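Local coordinates for protein putative polyketide cyclase (Acidithiobacillus ferrooxidans, PDB 3F9S) that is of unproven function but belongs to the SnoaL-like family of the NTF2 clan and may act as a polyketide cyclase, at residues Leu133-Tyr136 with Gln137-Gln141. Numbering follows the deposited sequence.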
loop_
_atom_site.group_PDB
_atom_site.type_symbol
_atom_site.label_atom_id
_atom_site.label_comp_id
_atom_site.label_asym_id
_atom_site.label_seq_id
_atom_site.Cartn_x
_atom_site.Cartn_y
_atom_site.Cartn_z
ATOM N N LEU A 133 -8.696 -3.435 -6.059
ATOM C CA LEU A 133 -9.122 -3.516 -7.448
ATOM C C LEU A 133 -8.866 -4.930 -7.999
ATOM O O LEU A 133 -9.720 -5.471 -8.707
ATOM C CB LEU A 133 -8.454 -2.461 -8.331
ATOM C CG LEU A 133 -8.934 -2.459 -9.783
ATOM C CD1 LEU A 133 -10.471 -2.244 -9.860
ATOM C CD2 LEU A 133 -8.198 -1.419 -10.581
ATOM N N GLY A 134 -7.714 -5.498 -7.656
ATOM C CA GLY A 134 -7.349 -6.870 -7.998
ATOM C C GLY A 134 -8.407 -7.846 -7.529
ATOM O O GLY A 134 -8.901 -8.640 -8.315
ATOM N N VAL A 135 -8.805 -7.748 -6.264
ATOM C CA VAL A 135 -9.876 -8.613 -5.731
ATOM C C VAL A 135 -11.182 -8.401 -6.508
ATOM O O VAL A 135 -11.801 -9.366 -6.951
ATOM C CB VAL A 135 -10.095 -8.383 -4.207
ATOM C CG1 VAL A 135 -11.244 -9.228 -3.657
ATOM C CG2 VAL A 135 -8.846 -8.720 -3.463
ATOM N N TYR A 136 -11.567 -7.137 -6.675
ATOM C CA TYR A 136 -12.770 -6.714 -7.415
ATOM C C TYR A 136 -12.779 -7.359 -8.799
ATOM O O TYR A 136 -13.769 -7.983 -9.184
ATOM C CB TYR A 136 -12.777 -5.173 -7.464
ATOM C CG TYR A 136 -13.886 -4.488 -8.221
ATOM C CD1 TYR A 136 -13.827 -4.354 -9.611
ATOM C CD2 TYR A 136 -14.942 -3.873 -7.539
ATOM C CE1 TYR A 136 -14.828 -3.687 -10.312
ATOM C CE2 TYR A 136 -15.943 -3.197 -8.232
ATOM C CZ TYR A 136 -15.871 -3.100 -9.617
ATOM O OH TYR A 136 -16.883 -2.456 -10.290
ATOM N N GLN A 137 -11.655 -7.260 -9.506
ATOM C CA GLN A 137 -11.466 -7.879 -10.824
ATOM C C GLN A 137 -11.575 -9.408 -10.816
ATOM O O GLN A 137 -12.209 -9.995 -11.702
ATOM C CB GLN A 137 -10.100 -7.496 -11.401
ATOM C CG GLN A 137 -10.014 -6.047 -11.858
ATOM C CD GLN A 137 -8.603 -5.642 -12.243
ATOM O OE1 GLN A 137 -7.638 -6.337 -11.936
ATOM N NE2 GLN A 137 -8.477 -4.503 -12.910
ATOM N N GLN A 138 -10.931 -10.039 -9.836
ATOM C CA GLN A 138 -10.976 -11.499 -9.674
ATOM C C GLN A 138 -12.388 -12.009 -9.388
ATOM O O GLN A 138 -12.774 -13.065 -9.900
ATOM C CB GLN A 138 -10.054 -11.961 -8.555
ATOM C CG GLN A 138 -8.575 -11.797 -8.835
ATOM C CD GLN A 138 -7.792 -11.970 -7.557
ATOM O OE1 GLN A 138 -7.918 -12.996 -6.888
ATOM N NE2 GLN A 138 -6.998 -10.976 -7.196
ATOM N N LEU A 139 -13.135 -11.274 -8.567
ATOM C CA LEU A 139 -14.542 -11.596 -8.292
ATOM C C LEU A 139 -15.388 -11.476 -9.558
ATOM O O LEU A 139 -16.332 -12.253 -9.719
ATOM C CB LEU A 139 -15.117 -10.701 -7.190
ATOM C CG LEU A 139 -14.561 -10.896 -5.780
ATOM C CD1 LEU A 139 -15.007 -9.752 -4.895
ATOM C CD2 LEU A 139 -14.969 -12.240 -5.188
ATOM N N ARG A 140 -15.049 -10.523 -10.437
ATOM C CA ARG A 140 -15.712 -10.370 -11.740
ATOM C C ARG A 140 -15.475 -11.600 -12.599
ATOM O O ARG A 140 -16.435 -12.116 -13.180
ATOM C CB ARG A 140 -15.288 -9.107 -12.534
ATOM C CG ARG A 140 -15.566 -7.701 -11.924
ATOM C CD ARG A 140 -16.909 -7.699 -11.270
ATOM N NE ARG A 140 -17.577 -6.434 -10.948
ATOM C CZ ARG A 140 -17.642 -5.827 -9.755
ATOM N NH1 ARG A 140 -16.974 -6.263 -8.679
ATOM N NH2 ARG A 140 -18.378 -4.716 -9.649
ATOM N N GLN A 141 -14.227 -12.066 -12.677
ATOM C CA GLN A 141 -13.905 -13.287 -13.438
ATOM C C GLN A 141 -14.507 -14.569 -12.841
ATOM O O GLN A 141 -14.810 -15.497 -13.590
ATOM C CB GLN A 141 -12.398 -13.434 -13.690
ATOM C CG GLN A 141 -11.904 -12.514 -14.800
ATOM C CD GLN A 141 -10.435 -12.697 -15.129
ATOM O OE1 GLN A 141 -9.597 -12.856 -14.233
ATOM N NE2 GLN A 141 -10.106 -12.639 -16.419
#
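Arg140 lays its guanidinium over one face of the Tyr136 ring, one turn earlier in helix 132-142. Arg140 CZ sits 3.5 Å from the centroid of the Tyr136 ring, 23° off the ring normal, so the contact is a cation-pi stack. The two planes are tilted by 30°. Arg140 NH1 lies over the middle of the ring, whereas Arg140 NH2 leans toward the phenol end, 2.8 Å from Tyr136 OH at an angle too poor for a hydrogen bond. The Arg140 chain bends at chi2 (-40°), which folds its end back onto the ring. Tyr136 also packs on Leu133 of the second subunit.

Backbone bonds of the i to i+4 type join the two turns, among them Leu139 N to Val135 O at 2.8 Å. Gly134 O takes two donors: Gln138 N at 2.9 Å and, weakly, the side-chain NE2 of the same glutamine at 3.2 Å. That NE2 is also bonded to Lys109 O, which ties the helix to strand 107-118. Val135 CG1 and Leu139 CD1 meet at 4.0 Å, and the two side chains run alongside each other in the same direction. Both pack on Ile108 of that strand. Gln137 places its amide NE2 3.8 Å from Leu133 CG.

The C-terminal helix therefore has a side of Val135, Leu139 and Gln138 that faces strand 107-118 and, through Leu139, nearby loops. Leu133 and Tyr136 meet the second subunit, and Arg140 lies over the tyrosine ring. The electron-rich face probably stabilises the positive guanidinium, and the stack probably limits how freely either side chain can turn.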